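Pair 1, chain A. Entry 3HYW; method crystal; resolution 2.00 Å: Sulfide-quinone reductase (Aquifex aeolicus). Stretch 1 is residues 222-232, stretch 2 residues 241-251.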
# COMPACT_ATOMS: atom_id res chain seq x y z
N ALA A 222 21.60 4.71 7.93
CA ALA A 222 22.68 5.68 7.79
C ALA A 222 23.85 5.03 7.08
O ALA A 222 24.53 4.16 7.64
CB ALA A 222 23.11 6.19 9.18
N VAL A 223 24.06 5.42 5.82
CA VAL A 223 25.23 4.98 5.06
C VAL A 223 26.47 5.54 5.75
O VAL A 223 26.58 6.76 5.95
CB VAL A 223 25.16 5.44 3.58
CG1 VAL A 223 26.44 5.06 2.83
CG2 VAL A 223 23.95 4.84 2.90
N LYS A 224 27.37 4.65 6.13
CA LYS A 224 28.55 5.02 6.91
C LYS A 224 29.84 4.99 6.10
O LYS A 224 30.78 5.73 6.38
CB LYS A 224 28.70 4.10 8.13
CG LYS A 224 27.63 4.32 9.21
CD LYS A 224 27.61 5.78 9.68
CE LYS A 224 26.54 6.02 10.73
NZ LYS A 224 27.10 6.00 12.11
N ALA A 225 29.87 4.13 5.08
CA ALA A 225 31.06 3.92 4.28
C ALA A 225 30.73 3.38 2.91
O ALA A 225 29.83 2.56 2.74
CB ALA A 225 32.04 2.96 5.00
N ILE A 226 31.48 3.87 1.93
CA ILE A 226 31.46 3.32 0.59
C ILE A 226 32.88 2.87 0.27
O ILE A 226 33.81 3.68 0.23
CB ILE A 226 30.95 4.34 -0.45
CG1 ILE A 226 29.51 4.75 -0.10
CG2 ILE A 226 31.00 3.74 -1.85
CD1 ILE A 226 29.15 6.15 -0.49
N GLU A 227 33.04 1.57 0.10
CA GLU A 227 34.30 0.97 -0.27
C GLU A 227 34.24 0.64 -1.76
O GLU A 227 33.17 0.73 -2.36
CB GLU A 227 34.57 -0.27 0.59
CG GLU A 227 34.75 0.05 2.08
CD GLU A 227 35.06 -1.17 2.94
OE1 GLU A 227 35.44 -2.23 2.40
OE2 GLU A 227 34.92 -1.06 4.18
N PRO A 228 35.39 0.30 -2.39
CA PRO A 228 35.33 -0.07 -3.81
C PRO A 228 34.46 -1.31 -4.05
O PRO A 228 33.99 -1.53 -5.17
CB PRO A 228 36.79 -0.37 -4.15
CG PRO A 228 37.59 0.36 -3.11
CD PRO A 228 36.77 0.27 -1.87
N ASP A 229 34.22 -2.05 -2.97
CA ASP A 229 33.68 -3.40 -2.99
C ASP A 229 32.22 -3.44 -2.53
O ASP A 229 31.46 -4.35 -2.89
CB ASP A 229 34.53 -4.26 -2.03
CG ASP A 229 34.28 -5.76 -2.17
OD1 ASP A 229 33.37 -6.16 -2.94
OD2 ASP A 229 34.99 -6.54 -1.50
N LYS A 230 31.83 -2.46 -1.72
CA LYS A 230 30.59 -2.55 -0.95
C LYS A 230 30.17 -1.23 -0.30
O LYS A 230 30.96 -0.29 -0.18
CB LYS A 230 30.72 -3.63 0.14
CG LYS A 230 31.97 -3.52 1.00
CD LYS A 230 32.20 -4.79 1.80
CE LYS A 230 33.63 -4.90 2.29
NZ LYS A 230 33.79 -6.01 3.27
N VAL A 231 28.91 -1.17 0.11
CA VAL A 231 28.40 -0.07 0.92
C VAL A 231 28.09 -0.62 2.31
O VAL A 231 27.52 -1.71 2.45
CB VAL A 231 27.15 0.59 0.28
CG1 VAL A 231 26.52 1.64 1.21
CG2 VAL A 231 27.52 1.24 -1.05
N ILE A 232 28.53 0.12 3.32
CA ILE A 232 28.26 -0.21 4.71
C ILE A 232 27.28 0.81 5.30
O ILE A 232 27.51 2.02 5.23
CB ILE A 232 29.56 -0.26 5.55
CG1 ILE A 232 30.58 -1.22 4.91
CG2 ILE A 232 29.26 -0.65 7.00
CD1 ILE A 232 31.97 -1.14 5.51
N HIS A 241 25.49 -3.15 8.59
CA HIS A 241 25.17 -4.07 7.52
C HIS A 241 25.99 -3.75 6.28
O HIS A 241 26.53 -2.66 6.13
CB HIS A 241 23.67 -4.03 7.19
CG HIS A 241 22.79 -4.44 8.32
ND1 HIS A 241 22.31 -3.55 9.25
CD2 HIS A 241 22.29 -5.65 8.67
CE1 HIS A 241 21.56 -4.19 10.13
NE2 HIS A 241 21.53 -5.47 9.80
N GLU A 242 26.04 -4.72 5.38
CA GLU A 242 26.93 -4.68 4.25
C GLU A 242 26.14 -5.10 3.01
O GLU A 242 25.36 -6.05 3.05
CB GLU A 242 28.09 -5.65 4.51
CG GLU A 242 29.17 -5.67 3.47
CD GLU A 242 30.25 -6.68 3.79
OE1 GLU A 242 31.03 -6.44 4.75
OE2 GLU A 242 30.34 -7.71 3.08
N VAL A 243 26.33 -4.37 1.92
CA VAL A 243 25.71 -4.71 0.65
C VAL A 243 26.78 -4.60 -0.44
O VAL A 243 27.54 -3.63 -0.46
CB VAL A 243 24.43 -3.85 0.39
CG1 VAL A 243 24.61 -2.86 -0.77
CG2 VAL A 243 23.23 -4.75 0.16
N PRO A 244 26.87 -5.62 -1.33
CA PRO A 244 27.88 -5.60 -2.39
C PRO A 244 27.59 -4.56 -3.47
O PRO A 244 26.43 -4.32 -3.80
CB PRO A 244 27.82 -7.01 -2.97
CG PRO A 244 26.49 -7.54 -2.60
CD PRO A 244 26.06 -6.85 -1.35
N ALA A 245 28.65 -3.94 -3.99
CA ALA A 245 28.51 -2.87 -4.98
C ALA A 245 29.73 -2.75 -5.88
O ALA A 245 30.86 -2.63 -5.40
CB ALA A 245 28.24 -1.56 -4.29
N LYS A 246 29.49 -2.76 -7.19
CA LYS A 246 30.55 -2.51 -8.17
C LYS A 246 30.50 -1.05 -8.63
O LYS A 246 31.52 -0.44 -8.93
CB LYS A 246 30.42 -3.47 -9.36
CG LYS A 246 31.50 -3.27 -10.42
CD LYS A 246 31.58 -4.44 -11.38
CE LYS A 246 32.75 -4.26 -12.34
NZ LYS A 246 32.62 -3.01 -13.15
N PHE A 247 29.29 -0.49 -8.66
CA PHE A 247 29.10 0.92 -8.98
C PHE A 247 28.15 1.54 -7.97
O PHE A 247 27.11 0.96 -7.66
CB PHE A 247 28.57 1.10 -10.40
CG PHE A 247 28.14 2.51 -10.72
CD1 PHE A 247 26.86 2.96 -10.39
CD2 PHE A 247 29.02 3.40 -11.33
CE1 PHE A 247 26.46 4.27 -10.66
CE2 PHE A 247 28.63 4.71 -11.62
CZ PHE A 247 27.35 5.15 -11.28
N THR A 248 28.51 2.72 -7.46
CA THR A 248 27.62 3.49 -6.59
C THR A 248 27.47 4.94 -7.04
O THR A 248 28.35 5.50 -7.69
CB THR A 248 28.07 3.47 -5.10
OG1 THR A 248 29.32 4.15 -4.98
CG2 THR A 248 28.21 2.05 -4.57
N MET A 249 26.34 5.54 -6.67
CA MET A 249 26.12 6.96 -6.83
C MET A 249 25.36 7.42 -5.60
O MET A 249 24.20 7.05 -5.40
CB MET A 249 25.31 7.25 -8.11
CG MET A 249 25.38 8.69 -8.62
SD MET A 249 24.73 9.96 -7.50
CE MET A 249 22.97 9.65 -7.55
N PHE A 250 26.03 8.22 -4.77
CA PHE A 250 25.40 8.76 -3.59
C PHE A 250 25.33 10.28 -3.60
O PHE A 250 26.23 10.95 -4.10
CB PHE A 250 26.05 8.23 -2.30
CG PHE A 250 25.52 6.89 -1.90
CD1 PHE A 250 24.47 6.78 -1.00
CD2 PHE A 250 26.04 5.73 -2.47
CE1 PHE A 250 23.95 5.55 -0.66
CE2 PHE A 250 25.53 4.48 -2.13
CZ PHE A 250 24.48 4.40 -1.22
N MET A 251 24.23 10.80 -3.06
CA MET A 251 24.09 12.23 -2.81
C MET A 251 24.93 12.60 -1.60
O MET A 251 24.95 11.86 -0.61
CB MET A 251 22.63 12.60 -2.54
CG MET A 251 21.66 12.21 -3.64
SD MET A 251 22.04 12.92 -5.26
CE MET A 251 21.92 14.68 -4.90
O HOH W 1 31.35 0.52 -4.27

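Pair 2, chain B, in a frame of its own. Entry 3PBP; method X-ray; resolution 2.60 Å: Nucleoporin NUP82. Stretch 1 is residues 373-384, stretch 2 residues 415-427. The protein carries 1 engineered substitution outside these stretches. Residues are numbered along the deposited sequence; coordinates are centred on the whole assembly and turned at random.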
# COMPACT_ATOMS: atom_id res chain seq x y z
N LEU B 373 7.76 6.54 17.31
CA LEU B 373 7.39 7.12 16.04
C LEU B 373 7.57 8.63 16.07
O LEU B 373 7.21 9.28 17.05
CB LEU B 373 5.93 6.77 15.76
CG LEU B 373 5.20 7.55 14.67
CD1 LEU B 373 5.71 7.14 13.32
CD2 LEU B 373 3.71 7.29 14.78
N TYR B 374 8.14 9.19 15.02
CA TYR B 374 8.33 10.63 14.94
C TYR B 374 7.19 11.21 14.10
O TYR B 374 6.90 10.71 13.00
CB TYR B 374 9.69 10.97 14.32
CG TYR B 374 10.85 10.74 15.26
CD1 TYR B 374 10.97 11.48 16.44
CD2 TYR B 374 11.79 9.74 15.02
CE1 TYR B 374 12.00 11.23 17.35
CE2 TYR B 374 12.81 9.47 15.93
CZ TYR B 374 12.91 10.22 17.09
OH TYR B 374 13.90 9.93 18.01
N VAL B 375 6.54 12.24 14.62
CA VAL B 375 5.45 12.88 13.89
C VAL B 375 5.83 14.31 13.60
O VAL B 375 6.02 15.10 14.51
CB VAL B 375 4.16 12.90 14.70
CG1 VAL B 375 3.04 13.47 13.83
CG2 VAL B 375 3.82 11.51 15.20
N ILE B 376 5.95 14.64 12.33
CA ILE B 376 6.30 15.99 11.95
C ILE B 376 5.04 16.81 11.71
O ILE B 376 4.36 16.65 10.70
CB ILE B 376 7.17 15.99 10.69
CG1 ILE B 376 8.53 15.37 11.02
CG2 ILE B 376 7.32 17.42 10.16
CD1 ILE B 376 9.52 15.41 9.89
N SER B 377 4.74 17.68 12.67
CA SER B 377 3.58 18.56 12.57
C SER B 377 4.01 19.81 11.79
O SER B 377 4.86 19.72 10.90
CB SER B 377 3.08 18.93 13.97
OG SER B 377 2.79 17.77 14.73
N ASP B 378 3.45 20.97 12.11
CA ASP B 378 3.82 22.16 11.35
C ASP B 378 5.12 22.83 11.74
O ASP B 378 5.84 23.35 10.88
CB ASP B 378 2.70 23.19 11.39
CG ASP B 378 2.49 23.85 10.04
OD1 ASP B 378 3.47 23.93 9.27
OD2 ASP B 378 1.34 24.28 9.76
N ASN B 379 5.43 22.84 13.03
CA ASN B 379 6.66 23.47 13.48
C ASN B 379 7.32 22.65 14.57
O ASN B 379 8.31 23.07 15.17
CB ASN B 379 6.38 24.87 14.01
CG ASN B 379 5.74 25.75 12.96
OD1 ASN B 379 6.30 25.94 11.87
ND2 ASN B 379 4.57 26.30 13.28
N ILE B 380 6.76 21.47 14.82
CA ILE B 380 7.30 20.59 15.83
C ILE B 380 7.59 19.22 15.26
O ILE B 380 7.07 18.84 14.21
CB ILE B 380 6.32 20.37 17.00
CG1 ILE B 380 6.06 21.68 17.74
CG2 ILE B 380 6.88 19.34 17.99
CD1 ILE B 380 5.31 21.49 19.05
N ILE B 381 8.47 18.51 15.95
CA ILE B 381 8.80 17.14 15.61
C ILE B 381 8.54 16.53 16.96
O ILE B 381 9.28 16.79 17.90
CB ILE B 381 10.28 16.93 15.26
CG1 ILE B 381 10.65 17.69 13.99
CG2 ILE B 381 10.55 15.44 15.03
CD1 ILE B 381 12.10 17.52 13.61
N GLN B 382 7.46 15.78 17.07
CA GLN B 382 7.13 15.14 18.33
C GLN B 382 7.49 13.67 18.20
O GLN B 382 7.67 13.16 17.09
CB GLN B 382 5.64 15.29 18.63
CG GLN B 382 5.23 16.67 19.13
CD GLN B 382 3.74 16.82 19.28
OE1 GLN B 382 3.03 17.03 18.31
NE2 GLN B 382 3.25 16.68 20.51
N GLN B 383 7.62 13.01 19.33
CA GLN B 383 7.93 11.59 19.32
C GLN B 383 6.94 10.85 20.19
O GLN B 383 6.90 11.04 21.41
CB GLN B 383 9.34 11.31 19.84
CG GLN B 383 9.70 9.84 19.72
CD GLN B 383 10.83 9.42 20.63
OE1 GLN B 383 11.96 9.17 20.19
NE2 GLN B 383 10.53 9.33 21.92
N VAL B 384 6.13 10.01 19.55
CA VAL B 384 5.16 9.21 20.26
C VAL B 384 5.92 7.96 20.70
O VAL B 384 6.53 7.28 19.87
CB VAL B 384 4.00 8.83 19.34
CG1 VAL B 384 2.96 8.05 20.11
CG2 VAL B 384 3.40 10.08 18.75
N GLU B 415 6.22 13.45 23.29
CA GLU B 415 7.36 14.29 23.66
C GLU B 415 7.85 15.17 22.53
O GLU B 415 8.12 14.69 21.43
CB GLU B 415 8.51 13.43 24.17
CG GLU B 415 9.65 14.26 24.73
CD GLU B 415 10.68 13.42 25.43
OE1 GLU B 415 11.41 12.67 24.74
OE2 GLU B 415 10.76 13.51 26.68
N ASP B 416 7.98 16.46 22.80
CA ASP B 416 8.45 17.41 21.80
C ASP B 416 9.96 17.28 21.61
O ASP B 416 10.74 17.51 22.53
CB ASP B 416 8.07 18.83 22.21
CG ASP B 416 6.57 19.07 22.18
OD1 ASP B 416 5.97 19.04 21.07
OD2 ASP B 416 5.97 19.29 23.25
N ILE B 417 10.34 16.90 20.40
CA ILE B 417 11.74 16.71 20.07
C ILE B 417 12.42 18.02 19.73
O ILE B 417 13.50 18.30 20.23
CB ILE B 417 11.89 15.74 18.87
CG1 ILE B 417 11.50 14.32 19.29
CG2 ILE B 417 13.32 15.75 18.34
CD1 ILE B 417 12.38 13.72 20.37
N ALA B 418 11.79 18.81 18.88
CA ALA B 418 12.38 20.07 18.49
C ALA B 418 11.45 20.91 17.65
O ALA B 418 10.44 20.42 17.15
CB ALA B 418 13.66 19.81 17.71
N THR B 419 11.79 22.18 17.51
CA THR B 419 10.99 23.10 16.72
C THR B 419 11.63 23.21 15.35
O THR B 419 12.82 23.48 15.24
CB THR B 419 10.93 24.51 17.36
OG1 THR B 419 10.28 24.42 18.63
CG2 THR B 419 10.18 25.48 16.45
N ILE B 420 10.83 23.00 14.32
CA ILE B 420 11.31 23.06 12.95
C ILE B 420 10.60 24.16 12.18
O ILE B 420 9.73 24.84 12.72
CB ILE B 420 11.06 21.75 12.20
CG1 ILE B 420 9.56 21.45 12.20
CG2 ILE B 420 11.84 20.62 12.85
CD1 ILE B 420 9.14 20.34 11.28
N GLU B 421 10.97 24.30 10.92
CA GLU B 421 10.38 25.31 10.06
C GLU B 421 10.11 24.70 8.70
O GLU B 421 9.15 25.06 8.02
CB GLU B 421 11.32 26.50 9.91
CG GLU B 421 10.93 27.69 10.76
CD GLU B 421 12.03 28.74 10.85
OE1 GLU B 421 12.53 29.17 9.79
OE2 GLU B 421 12.40 29.12 11.98
N ARG B 422 10.96 23.77 8.31
CA ARG B 422 10.84 23.10 7.02
C ARG B 422 10.96 21.61 7.33
O ARG B 422 12.00 21.19 7.84
CB ARG B 422 11.99 23.52 6.11
CG ARG B 422 12.28 25.02 6.09
CD ARG B 422 11.44 25.69 5.03
NE ARG B 422 11.61 25.04 3.74
CZ ARG B 422 11.04 25.45 2.61
NH1 ARG B 422 10.26 26.52 2.61
NH2 ARG B 422 11.25 24.78 1.48
N ILE B 423 9.91 20.82 7.05
CA ILE B 423 9.96 19.37 7.32
C ILE B 423 11.39 18.86 7.17
O ILE B 423 11.84 18.55 6.07
CB ILE B 423 9.07 18.59 6.36
CG1 ILE B 423 7.62 19.07 6.47
CG2 ILE B 423 9.18 17.09 6.67
CD1 ILE B 423 6.67 18.36 5.49
N PRO B 424 12.12 18.75 8.29
CA PRO B 424 13.50 18.28 8.25
C PRO B 424 13.72 16.83 7.83
O PRO B 424 12.78 16.02 7.73
CB PRO B 424 14.00 18.57 9.66
CG PRO B 424 12.80 18.30 10.48
CD PRO B 424 11.69 18.96 9.69
N ASN B 425 14.98 16.54 7.59
CA ASN B 425 15.46 15.23 7.19
C ASN B 425 16.04 14.65 8.49
O ASN B 425 16.87 15.29 9.13
CB ASN B 425 16.53 15.44 6.11
CG ASN B 425 16.74 14.24 5.23
OD1 ASN B 425 17.49 13.33 5.57
ND2 ASN B 425 16.06 14.23 4.09
N LEU B 426 15.58 13.48 8.90
CA LEU B 426 16.09 12.87 10.13
C LEU B 426 17.10 11.76 9.88
O LEU B 426 17.13 11.17 8.81
CB LEU B 426 14.94 12.30 10.96
CG LEU B 426 14.15 13.25 11.84
CD1 LEU B 426 13.61 14.39 11.01
CD2 LEU B 426 13.02 12.47 12.50
N ALA B 427 17.91 11.48 10.89
CA ALA B 427 18.90 10.43 10.81
C ALA B 427 19.43 10.09 12.20
O ALA B 427 19.71 10.96 13.01
CB ALA B 427 20.04 10.87 9.91

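Pair 1 and pair 2 share one backbone arrangement. In each, the first stretch forms two strands joined by a tight turn, and the second stretch runs antiparallel to the later of these strands before bending across the inward side of the hairpin. Fourteen central residues superpose with an RMSD of 0.8 Å.

The antiparallel pairing matches closely. V231(A) corresponds to I381(B), and V243(A) to A418(B). V231(A) N donates to V243(A) O at 2.9 Å, and V243(A) N donates back to V231(A) O at 3.0 Å. In pair 2, I381(B) N donates to A418(B) O at 3.0 Å, but the return bond from A418(B) N to I381(B) O is weak at 3.4 Å. A beta bulge lies here: I417(B) N also donates to I381(B) O, at 2.7 Å, so the two amides share one acceptor. At the turn, A245(A) N donates to D229(A) O at 3.0 Å. The matched bond runs from I420(B) N to N379(B) O at 2.7 Å.

The first inward position is V223(A), matched by Y374(B). The small valine reaches a large partner, with V223(A) CG2 3.6 Å from F250(A) CE1. In pair 2 the aromatic ring is on the first stretch instead. Y374(B) CE1 lies 3.7 Å from I417(B) CG1, which sits at the ring edge, and Y374(B) CD2 lies 3.9 Å from L426(B) CD2.

The next is I226(A), matched by I376(B). I226(A) CD1 packs 3.7 Å from F250(A) CD2, and I226(A) CG2 lies 3.6 Å from T248(A) OG1. T248(A) is matched by I423(B), and I376(B) CD1 meets I423(B) CG2 at 3.6 Å. I376(B) CG2 also touches I420(B) CD1 at 3.6 Å.

At V231(A), CG2 lies 3.7 Å from T248(A) CG2, 4.0 Å from F250(A) CE2 and 4.3 Å from A245(A) CB. The longer I381(B) extends CD1 to I420(B) CG2 at 3.2 Å and P424(B) CG at 3.3 Å. The match of A245(A) with I420(B) replaces a methyl group with a branched chain. Pair 1 thus gathers V223(A), I226(A) and V231(A) around one phenylalanine ring, whereas pair 2 spreads its packing over several aliphatic side chains and a tyrosine.

K230(A) matches I380(B). K230(A) NZ forms a salt bridge with E242(A) OE1 at 3.2 Å, while I380(B) CG2 lies 3.2 Å from D416(B) OD1. The summed buried area is 596 Å² in pair 1 and 868 Å² in pair 2.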